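Local coordinates for protein twin-arginine translocation pathway signal (Rhodoferax ferrireducens, PDB 5IM2) that binds benzoate and probably delivers it, or related aromatic carboxylates, to a TRAP transporter, at residues A[54-59]-A[98-103]; A[111-116]-A[261-266]; A[172-177]-A[229-234]. All blocks are in the same frame, centred on the assembly; numbering follows the deposited sequence.

Contact 1 of 3, residues A[54-59]-A[98-103]. With BEZ (benzoic acid), chain B.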
loop_
_atom_site.group_PDB
_atom_site.type_symbol
_atom_site.label_atom_id
_atom_site.label_comp_id
_atom_site.label_asym_id
_atom_site.label_seq_id
_atom_site.Cartn_x
_atom_site.Cartn_y
_atom_site.Cartn_z
ATOM N N HIS A 54 -0.239 -15.379 -5.952
ATOM C CA HIS A 54 -1.319 -14.673 -6.636
ATOM C C HIS A 54 -1.362 -13.216 -6.205
ATOM O O HIS A 54 -1.257 -12.923 -5.011
ATOM C CB HIS A 54 -2.702 -15.326 -6.319
ATOM C CG HIS A 54 -3.796 -15.023 -7.295
ATOM N ND1 HIS A 54 -5.123 -15.171 -6.956
ATOM C CD2 HIS A 54 -3.784 -14.663 -8.601
ATOM C CE1 HIS A 54 -5.884 -14.864 -7.991
ATOM N NE2 HIS A 54 -5.095 -14.546 -9.002
ATOM N N THR A 55 -1.591 -12.313 -7.160
ATOM C CA THR A 55 -1.786 -10.904 -6.827
ATOM C C THR A 55 -2.548 -10.216 -7.947
ATOM O O THR A 55 -2.879 -10.820 -8.974
ATOM C CB THR A 55 -0.428 -10.223 -6.570
ATOM O OG1 THR A 55 -0.612 -8.879 -6.109
ATOM C CG2 THR A 55 0.427 -10.191 -7.826
ATOM N N PHE A 56 -2.814 -8.926 -7.748
ATOM C CA PHE A 56 -3.672 -8.150 -8.637
ATOM C C PHE A 56 -2.880 -7.232 -9.569
ATOM O O PHE A 56 -3.468 -6.609 -10.474
ATOM C CB PHE A 56 -4.678 -7.329 -7.789
ATOM C CG PHE A 56 -4.014 -6.284 -6.917
ATOM C CD1 PHE A 56 -3.789 -5.003 -7.389
ATOM C CD2 PHE A 56 -3.617 -6.574 -5.622
ATOM C CE1 PHE A 56 -3.163 -4.054 -6.604
ATOM C CE2 PHE A 56 -2.984 -5.617 -4.836
ATOM C CZ PHE A 56 -2.777 -4.353 -5.328
ATOM N N MET A 57 -1.549 -7.177 -9.408
ATOM C CA MET A 57 -0.707 -6.320 -10.224
ATOM C C MET A 57 -0.621 -6.848 -11.647
ATOM O O MET A 57 -0.626 -8.058 -11.886
ATOM C CB MET A 57 0.704 -6.240 -9.636
ATOM C CG MET A 57 0.773 -5.636 -8.237
ATOM S SD MET A 57 -0.005 -4.008 -8.098
ATOM C CE MET A 57 1.044 -3.017 -9.172
ATOM N N ALA A 58 -0.536 -5.918 -12.588
ATOM C CA ALA A 58 -0.230 -6.258 -13.965
ATOM C C ALA A 58 1.210 -6.737 -14.069
ATOM O O ALA A 58 2.085 -6.230 -13.366
ATOM C CB ALA A 58 -0.412 -5.045 -14.859
ATOM N N PRO A 59 1.506 -7.678 -14.970
ATOM C CA PRO A 59 2.905 -8.125 -15.088
ATOM C C PRO A 59 3.882 -7.030 -15.516
ATOM O O PRO A 59 5.057 -7.083 -15.133
ATOM C CB PRO A 59 2.835 -9.256 -16.125
ATOM C CG PRO A 59 1.582 -9.054 -16.849
ATOM C CD PRO A 59 0.617 -8.401 -15.883
ATOM N N ALA A 98 -9.936 -7.906 -3.216
ATOM C CA ALA A 98 -10.324 -8.047 -1.824
ATOM C C ALA A 98 -10.302 -9.492 -1.346
ATOM O O ALA A 98 -10.219 -9.727 -0.132
ATOM C CB ALA A 98 -11.719 -7.475 -1.622
ATOM N N GLN A 99 -10.412 -10.460 -2.255
ATOM C CA GLN A 99 -10.441 -11.880 -1.905
ATOM C C GLN A 99 -9.057 -12.523 -1.782
ATOM O O GLN A 99 -8.976 -13.678 -1.345
ATOM C CB GLN A 99 -11.297 -12.635 -2.932
ATOM C CG GLN A 99 -12.816 -12.250 -2.848
ATOM C CD GLN A 99 -13.587 -12.440 -4.178
ATOM O OE1 GLN A 99 -13.140 -13.149 -5.082
ATOM N NE2 GLN A 99 -14.757 -11.800 -4.285
ATOM N N LEU A 100 -7.975 -11.808 -2.116
ATOM C CA LEU A 100 -6.636 -12.415 -2.110
ATOM C C LEU A 100 -6.286 -12.989 -0.751
ATOM O O LEU A 100 -5.855 -14.148 -0.643
ATOM C CB LEU A 100 -5.584 -11.395 -2.547
ATOM C CG LEU A 100 -5.497 -11.195 -4.064
ATOM C CD1 LEU A 100 -4.730 -9.925 -4.370
ATOM C CD2 LEU A 100 -4.899 -12.387 -4.827
ATOM N N TYR A 101 -6.480 -12.202 0.311
ATOM C CA TYR A 101 -6.077 -12.664 1.638
ATOM C C TYR A 101 -6.735 -13.999 1.982
ATOM O O TYR A 101 -6.055 -14.949 2.374
ATOM C CB TYR A 101 -6.384 -11.593 2.690
ATOM C CG TYR A 101 -5.813 -11.919 4.038
ATOM C CD1 TYR A 101 -4.504 -11.570 4.362
ATOM C CD2 TYR A 101 -6.565 -12.625 4.973
ATOM C CE1 TYR A 101 -3.975 -11.900 5.590
ATOM C CE2 TYR A 101 -6.047 -12.955 6.205
ATOM C CZ TYR A 101 -4.747 -12.586 6.505
ATOM O OH TYR A 101 -4.241 -12.934 7.747
ATOM N N ASP A 102 -8.053 -14.112 1.780
ATOM C CA ASP A 102 -8.763 -15.352 2.079
ATOM C C ASP A 102 -8.337 -16.505 1.181
ATOM O O ASP A 102 -8.438 -17.670 1.595
ATOM C CB ASP A 102 -10.270 -15.121 1.993
ATOM C CG ASP A 102 -10.795 -14.401 3.212
ATOM O OD1 ASP A 102 -10.290 -14.716 4.311
ATOM O OD2 ASP A 102 -11.646 -13.496 3.069
ATOM N N GLN A 103 -7.875 -16.225 -0.043
ATOM C CA GLN A 103 -7.375 -17.308 -0.885
ATOM C C GLN A 103 -6.125 -17.941 -0.288
ATOM O O GLN A 103 -5.946 -19.166 -0.366
ATOM C CB GLN A 103 -7.070 -16.818 -2.296
ATOM C CG GLN A 103 -8.292 -16.504 -3.137
ATOM C CD GLN A 103 -7.954 -15.835 -4.461
ATOM O OE1 GLN A 103 -6.785 -15.544 -4.763
ATOM N NE2 GLN A 103 -8.992 -15.553 -5.253
HETATM C C BEZ B . -3.580 1.265 -4.784
HETATM O O1 BEZ B . -3.718 2.496 -4.530
HETATM O O2 BEZ B . -4.588 0.519 -4.773
HETATM C C1 BEZ B . -2.228 0.716 -5.126
HETATM C C2 BEZ B . -2.080 -0.643 -5.389
HETATM C C3 BEZ B . -0.817 -1.126 -5.737
HETATM C C4 BEZ B . 0.262 -0.261 -5.792
HETATM C C5 BEZ B . 0.114 1.083 -5.506
HETATM C C6 BEZ B . -1.150 1.578 -5.169
#
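The torsions of H54 and Q103 bring ring and amide together: the imidazole of H54 swings to the side away from its own backbone N (chi1 -160°), while the side chain of Q103 runs out extended from helix 100-106. Ring and amide end up nearly coplanar, and ND1 of H54 donates to OE1 of Q103 over 2.8 Å. The acceptor sits in the plane of the imidazole, and the donor is tilted 16° from the carbonyl plane of the amide. NE2 of Q103 is bonded in turn to the main-chain oxygen of G94, so both ends of the amide are held and its orientation is fixed. About one turn back along the helix, L100 pushes its forked end into the corner between H54 and F56. One branch, CD2, comes obliquely at the imidazole, 3.5 Å from ND1 of H54; the other, CD1, lies 4.0 Å from CA of T55 and meets the rim of the phenyl ring, 3.7 Å from CD2 of F56. With an alanine at H54, OE1 of Q103 would probably be left without its donor, and a gap would open beside CD2 of L100. The F56 ring is carried between its backbone N and carbonyl carbon (chi1 65°), which sets L100 against one part of its edge and the benzoate against the far part, CE1 of F56 lying 3.8 Å from C2 of the ligand. The next residue adds a thioether, with SD of M57 3.8 Å from C3 of benzoate. Strand 49-55 is thus braced by a helix next to the residues that line the ligand pocket, as in the cleft of a DctP-type periplasmic binding protein.

Contact 2 of 3, residues A[111-116]-A[261-266]. With BEZ (benzoic acid), chain B.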
loop_
_atom_site.group_PDB
_atom_site.type_symbol
_atom_site.label_atom_id
_atom_site.label_comp_id
_atom_site.label_asym_id
_atom_site.label_seq_id
_atom_site.Cartn_x
_atom_site.Cartn_y
_atom_site.Cartn_z
ATOM N N ILE A 111 0.752 -18.053 -1.465
ATOM C CA ILE A 111 1.252 -16.731 -1.095
ATOM C C ILE A 111 0.502 -15.674 -1.885
ATOM O O ILE A 111 0.300 -15.814 -3.096
ATOM C CB ILE A 111 2.776 -16.592 -1.345
ATOM C CG1 ILE A 111 3.542 -17.602 -0.502
ATOM C CG2 ILE A 111 3.228 -15.170 -1.071
ATOM C CD1 ILE A 111 4.997 -17.731 -0.949
ATOM N N ILE A 112 0.084 -14.609 -1.194
ATOM C CA ILE A 112 -0.552 -13.460 -1.825
ATOM C C ILE A 112 0.143 -12.177 -1.377
ATOM O O ILE A 112 0.796 -12.119 -0.328
ATOM C CB ILE A 112 -2.083 -13.409 -1.542
ATOM C CG1 ILE A 112 -2.398 -13.286 -0.060
ATOM C CG2 ILE A 112 -2.707 -14.665 -2.079
ATOM C CD1 ILE A 112 -2.553 -11.888 0.436
ATOM N N TRP A 113 0.001 -11.128 -2.209
ATOM C CA TRP A 113 0.390 -9.764 -1.871
ATOM C C TRP A 113 -0.824 -8.891 -2.148
ATOM O O TRP A 113 -1.341 -8.887 -3.280
ATOM C CB TRP A 113 1.598 -9.304 -2.702
ATOM C CG TRP A 113 2.169 -7.948 -2.416
ATOM C CD1 TRP A 113 3.137 -7.643 -1.498
ATOM C CD2 TRP A 113 1.879 -6.737 -3.112
ATOM N NE1 TRP A 113 3.445 -6.297 -1.566
ATOM C CE2 TRP A 113 2.712 -5.730 -2.567
ATOM C CE3 TRP A 113 1.002 -6.398 -4.149
ATOM C CZ2 TRP A 113 2.680 -4.412 -3.003
ATOM C CZ3 TRP A 113 0.970 -5.093 -4.577
ATOM C CH2 TRP A 113 1.815 -4.120 -4.022
ATOM N N THR A 114 -1.316 -8.226 -1.114
ATOM C CA THR A 114 -2.556 -7.459 -1.218
ATOM C C THR A 114 -2.511 -6.242 -0.301
ATOM O O THR A 114 -1.616 -6.097 0.534
ATOM C CB THR A 114 -3.780 -8.337 -0.890
ATOM O OG1 THR A 114 -4.976 -7.711 -1.381
ATOM C CG2 THR A 114 -3.903 -8.574 0.640
ATOM N N ILE A 115 -3.488 -5.359 -0.479
ATOM C CA ILE A 115 -3.767 -4.278 0.462
ATOM C C ILE A 115 -4.803 -4.779 1.473
ATOM O O ILE A 115 -5.945 -5.090 1.070
ATOM C CB ILE A 115 -4.273 -3.029 -0.277
ATOM C CG1 ILE A 115 -3.150 -2.460 -1.159
ATOM C CG2 ILE A 115 -4.798 -1.975 0.693
ATOM C CD1 ILE A 115 -3.437 -1.153 -1.916
ATOM N N PRO A 116 -4.460 -4.875 2.779
ATOM C CA PRO A 116 -5.463 -5.292 3.775
ATOM C C PRO A 116 -6.772 -4.516 3.690
ATOM O O PRO A 116 -7.828 -5.144 3.749
ATOM C CB PRO A 116 -4.734 -5.070 5.110
ATOM C CG PRO A 116 -3.261 -5.250 4.737
ATOM C CD PRO A 116 -3.146 -4.614 3.393
ATOM N N ALA A 261 -0.594 3.641 1.667
ATOM C CA ALA A 261 -1.381 2.442 1.903
ATOM C C ALA A 261 -0.461 1.314 2.345
ATOM O O ALA A 261 0.712 1.288 2.000
ATOM C CB ALA A 261 -2.170 2.033 0.652
ATOM N N THR A 262 -1.009 0.392 3.128
ATOM C CA THR A 262 -0.280 -0.758 3.617
ATOM C C THR A 262 -0.530 -1.972 2.749
ATOM O O THR A 262 -1.597 -2.140 2.161
ATOM C CB THR A 262 -0.651 -1.098 5.059
ATOM O OG1 THR A 262 -2.044 -1.387 5.160
ATOM C CG2 THR A 262 -0.311 0.040 5.946
ATOM N N PHE A 263 0.480 -2.826 2.699
ATOM C CA PHE A 263 0.445 -4.066 1.953
ATOM C C PHE A 263 0.925 -5.186 2.853
ATOM O O PHE A 263 1.799 -4.974 3.703
ATOM C CB PHE A 263 1.372 -4.015 0.710
ATOM C CG PHE A 263 1.030 -2.927 -0.251
ATOM C CD1 PHE A 263 1.416 -1.632 -0.005
ATOM C CD2 PHE A 263 0.280 -3.208 -1.403
ATOM C CE1 PHE A 263 1.076 -0.631 -0.886
ATOM C CE2 PHE A 263 -0.050 -2.214 -2.280
ATOM C CZ PHE A 263 0.364 -0.912 -2.016
ATOM N N VAL A 264 0.375 -6.372 2.629
ATOM C CA VAL A 264 0.798 -7.582 3.321
ATOM C C VAL A 264 1.189 -8.645 2.301
ATOM O O VAL A 264 0.502 -8.849 1.290
ATOM C CB VAL A 264 -0.293 -8.104 4.276
ATOM C CG1 VAL A 264 -1.519 -8.511 3.511
ATOM C CG2 VAL A 264 0.265 -9.252 5.108
ATOM N N LEU A 265 2.323 -9.324 2.577
ATOM C CA LEU A 265 2.760 -10.506 1.856
ATOM C C LEU A 265 2.480 -11.647 2.817
ATOM O O LEU A 265 3.164 -11.771 3.843
ATOM C CB LEU A 265 4.244 -10.436 1.486
ATOM C CG LEU A 265 4.854 -11.602 0.725
ATOM C CD1 LEU A 265 4.251 -11.673 -0.675
ATOM C CD2 LEU A 265 6.360 -11.414 0.684
ATOM N N ALA A 266 1.449 -12.424 2.524
ATOM C CA ALA A 266 0.944 -13.440 3.435
ATOM C C ALA A 266 0.980 -14.845 2.826
ATOM O O ALA A 266 0.655 -15.036 1.643
ATOM C CB ALA A 266 -0.500 -13.083 3.845
HETATM C C BEZ B . -3.580 1.265 -4.784
HETATM O O1 BEZ B . -3.718 2.496 -4.530
HETATM O O2 BEZ B . -4.588 0.519 -4.773
HETATM C C1 BEZ B . -2.228 0.716 -5.126
HETATM C C2 BEZ B . -2.080 -0.643 -5.389
HETATM C C3 BEZ B . -0.817 -1.126 -5.737
HETATM C C4 BEZ B . 0.262 -0.261 -5.792
HETATM C C5 BEZ B . 0.114 1.083 -5.506
HETATM C C6 BEZ B . -1.150 1.578 -5.169
#
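I115 and F263 run alongside each other into the pocket, and both touch the benzoate. CD1 of I115 is 3.5 Å from O2 of the ligand, while the phenyl ring turns its edge to it, CE2 of F263 coming 3.7 Å from C3. CG1 of I115 packs against the phenyl ring. Behind the phenyl is W113, its indole carried anti to the backbone N (chi1 -177°). Its six-membered ring and the phenyl are nearly parallel (13°) but displaced, with little overlap; their closest carbons are modelled too near each other, so the exact spacing is doubtful. The indole NE1 is tied to OE1 of Q166.

The backbones beneath these rings are neighbouring antiparallel strands in a mixed sheet with strand order 2-1-3-5-4, the topology of a type II periplasmic binding protein lobe. T114 and V264 form a hydrogen-bonded pair, with T114 N 3.1 Å from V264 O and V264 N 2.9 Å from T114 O. I112 and A266 form a second such pair, and W113 and L265 between them a non-hydrogen-bonded one. The pattern stops at P116, which has no N-H to give: its CD rests against the buried oxygen of T262, which finds no hydrogen-bond partner and has a CA-H...O contact from I115.

On the face opposite the indole, CG2 of T114 packs 3.7 Å from CG1 of V264, with L100 of helix 100-106 against T114. Back on the indole's side of the sheet, CG2 of I111 meets CD1 of L265 at 3.7 Å, and F53 touches both residues.

Contact 3 of 3, residues A[172-177]-A[229-234]. With BEZ (benzoic acid), chain B.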
loop_
_atom_site.group_PDB
_atom_site.type_symbol
_atom_site.label_atom_id
_atom_site.label_comp_id
_atom_site.label_asym_id
_atom_site.label_seq_id
_atom_site.Cartn_x
_atom_site.Cartn_y
_atom_site.Cartn_z
ATOM N N VAL A 172 -0.273 10.728 -4.393
ATOM C CA VAL A 172 -0.374 11.843 -5.329
ATOM C C VAL A 172 -1.816 11.886 -5.835
ATOM O O VAL A 172 -2.483 10.853 -5.922
ATOM C CB VAL A 172 0.646 11.655 -6.495
ATOM C CG1 VAL A 172 0.500 12.689 -7.584
ATOM C CG2 VAL A 172 2.078 11.633 -5.969
ATOM N N PHE A 173 -2.299 13.082 -6.164
ATOM C CA PHE A 173 -3.601 13.245 -6.805
ATOM C C PHE A 173 -3.452 13.249 -8.324
ATOM O O PHE A 173 -2.661 14.024 -8.871
ATOM C CB PHE A 173 -4.272 14.562 -6.406
ATOM C CG PHE A 173 -4.625 14.677 -4.954
ATOM C CD1 PHE A 173 -5.483 13.763 -4.358
ATOM C CD2 PHE A 173 -4.136 15.728 -4.199
ATOM C CE1 PHE A 173 -5.814 13.878 -3.021
ATOM C CE2 PHE A 173 -4.498 15.877 -2.871
ATOM C CZ PHE A 173 -5.336 14.952 -2.284
ATOM N N HIS A 174 -4.297 12.476 -9.000
ATOM C CA HIS A 174 -4.329 12.402 -10.457
ATOM C C HIS A 174 -5.751 12.703 -10.892
ATOM O O HIS A 174 -6.677 11.970 -10.527
ATOM C CB HIS A 174 -3.897 11.019 -10.936
ATOM C CG HIS A 174 -2.656 10.538 -10.257
ATOM N ND1 HIS A 174 -1.395 10.853 -10.713
ATOM C CD2 HIS A 174 -2.478 9.798 -9.136
ATOM C CE1 HIS A 174 -0.491 10.352 -9.892
ATOM N NE2 HIS A 174 -1.120 9.701 -8.925
ATOM N N THR A 175 -5.935 13.789 -11.642
ATOM C CA THR A 175 -7.271 14.225 -12.027
ATOM C C THR A 175 -7.357 14.444 -13.528
ATOM O O THR A 175 -6.370 14.750 -14.193
ATOM C CB THR A 175 -7.645 15.508 -11.312
ATOM O OG1 THR A 175 -6.562 16.431 -11.454
ATOM C CG2 THR A 175 -7.869 15.236 -9.811
ATOM N N LYS A 176 -8.564 14.302 -14.054
ATOM C CA LYS A 176 -8.774 14.459 -15.481
ATOM C C LYS A 176 -8.767 15.925 -15.915
ATOM O O LYS A 176 -8.161 16.258 -16.938
ATOM C CB LYS A 176 -10.094 13.789 -15.883
ATOM C CG LYS A 176 -10.061 12.264 -15.792
ATOM C CD LYS A 176 -11.231 11.614 -16.500
ATOM C CE LYS A 176 -12.388 11.389 -15.571
ATOM N NZ LYS A 176 -13.601 10.920 -16.320
ATOM N N ASP A 177 -9.424 16.807 -15.151
ATOM C CA ASP A 177 -9.753 18.153 -15.621
ATOM C C ASP A 177 -9.315 19.282 -14.692
ATOM O O ASP A 177 -9.028 20.384 -15.176
ATOM C CB ASP A 177 -11.270 18.288 -15.825
ATOM C CG ASP A 177 -11.838 17.260 -16.792
ATOM O OD1 ASP A 177 -11.377 17.186 -17.953
ATOM O OD2 ASP A 177 -12.763 16.520 -16.382
ATOM N N ALA A 229 -8.024 10.098 -8.993
ATOM C CA ALA A 229 -7.618 8.991 -8.140
ATOM C C ALA A 229 -6.419 9.399 -7.309
ATOM O O ALA A 229 -5.537 10.125 -7.775
ATOM C CB ALA A 229 -7.239 7.740 -8.941
ATOM N N ALA A 230 -6.378 8.866 -6.096
ATOM C CA ALA A 230 -5.202 8.950 -5.249
ATOM C C ALA A 230 -4.364 7.699 -5.506
ATOM O O ALA A 230 -4.854 6.588 -5.332
ATOM C CB ALA A 230 -5.629 9.041 -3.784
ATOM N N LEU A 231 -3.122 7.882 -5.954
ATOM C CA LEU A 231 -2.174 6.795 -6.201
ATOM C C LEU A 231 -0.778 7.331 -5.947
ATOM O O LEU A 231 -0.518 8.501 -6.243
ATOM C CB LEU A 231 -2.203 6.291 -7.642
ATOM C CG LEU A 231 -3.467 5.669 -8.189
ATOM C CD1 LEU A 231 -3.455 5.616 -9.711
ATOM C CD2 LEU A 231 -3.578 4.308 -7.574
ATOM N N PRO A 232 0.169 6.485 -5.540
ATOM C CA PRO A 232 1.575 6.890 -5.641
ATOM C C PRO A 232 2.020 6.891 -7.104
ATOM O O PRO A 232 1.400 6.269 -7.968
ATOM C CB PRO A 232 2.308 5.815 -4.844
ATOM C CG PRO A 232 1.477 4.592 -5.100
ATOM C CD PRO A 232 0.042 5.075 -5.115
ATOM N N TRP A 233 3.155 7.553 -7.355
ATOM C CA TRP A 233 3.667 7.701 -8.710
ATOM C C TRP A 233 4.027 6.367 -9.338
ATOM O O TRP A 233 3.842 6.182 -10.548
ATOM C CB TRP A 233 4.909 8.604 -8.723
ATOM C CG TRP A 233 4.635 10.067 -8.915
ATOM C CD1 TRP A 233 4.986 11.079 -8.078
ATOM C CD2 TRP A 233 3.952 10.683 -10.018
ATOM N NE1 TRP A 233 4.562 12.286 -8.577
ATOM C CE2 TRP A 233 3.921 12.072 -9.767
ATOM C CE3 TRP A 233 3.351 10.193 -11.177
ATOM C CZ2 TRP A 233 3.344 12.981 -10.653
ATOM C CZ3 TRP A 233 2.772 11.092 -12.050
ATOM C CH2 TRP A 233 2.776 12.476 -11.779
ATOM N N GLU A 234 4.544 5.424 -8.541
ATOM C CA GLU A 234 5.203 4.267 -9.122
ATOM C C GLU A 234 4.225 3.395 -9.918
ATOM O O GLU A 234 4.629 2.776 -10.918
ATOM C CB GLU A 234 5.915 3.459 -8.027
ATOM C CG GLU A 234 5.016 2.833 -6.999
ATOM C CD GLU A 234 4.445 1.464 -7.380
ATOM O OE1 GLU A 234 4.993 0.774 -8.291
ATOM O OE2 GLU A 234 3.426 1.103 -6.740
HETATM C C BEZ B . -3.580 1.265 -4.784
HETATM O O1 BEZ B . -3.718 2.496 -4.530
HETATM O O2 BEZ B . -4.588 0.519 -4.773
HETATM C C1 BEZ B . -2.228 0.716 -5.126
HETATM C C2 BEZ B . -2.080 -0.643 -5.389
HETATM C C3 BEZ B . -0.817 -1.126 -5.737
HETATM C C4 BEZ B . 0.262 -0.261 -5.792
HETATM C C5 BEZ B . 0.114 1.083 -5.506
HETATM C C6 BEZ B . -1.150 1.578 -5.169
#
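The carbonyl of L231 is gripped twice, by V172 N at 2.9 Å and by H174 NE2 at 3.0 Å from L231 O. The two donors approach from opposite faces of the carbonyl plane, 52° and 40° out of it, so neither follows a lone pair. CG of H174 stays beside the backbone N, which brings the ring over to L231; the oxygen lies in the ring plane, and the other nitrogen, ND1, is bonded to ND1 of H248. L231 N pays back the bond, 3.0 Å from V172 O. Beyond the non-hydrogen-bonded pair F173 and A230, H174 and A229 exchange two more: H174 N is 2.9 Å from A229 O, and A229 N 2.8 Å from H174 O.

These bonds join two antiparallel neighbours in the mixed sheet of the second lobe of this binding-protein fold, the short segments running 133° apart and so markedly twisted. The oxygen of A230 accepts from NH1 of R192, whose NH2 is hydrogen-bonded to the benzoate; this probably helps to position the arginine, as in other TRAP binding proteins.

W233 offers one indole face to both V172 and H174. The imidazole edge meets the six-membered ring in a T-shaped stack, and CG2 of V172 makes a CH-pi contact over the five-membered one. NE1 of W233 is satisfied by E250. On the ligand side, CD2 of L231 is 3.5 Å from O1 of benzoate, and P232 packs on its ring. OE2 of E234, 3.5 Å from C5 of the ligand, has Q299 as its polar partner, and OE1 has N62.

How the contacts relate
All three contacts are interior, and each sends side chains to the same benzoate. Contacts 1 and 2 share a sheet, strands 49-55 and 111-114 being neighbours in it, and they touch directly: T55 OG1 is 2.9 Å from W113 O, a probable hydrogen bond. Contact 3 belongs to the other sheet, its centre more than 20 Å from either of theirs, and does not touch them directly. Their chemistry differs accordingly. Contact 1 packs a helix against side chains at the end of an inner strand, with one polar side-chain bond; contact 2 is backbone pairing with mostly apolar side chains on both faces of the sheet; contact 3 adds histidine and tryptophan to its pairing and lies beside the carboxylate-binding arginine.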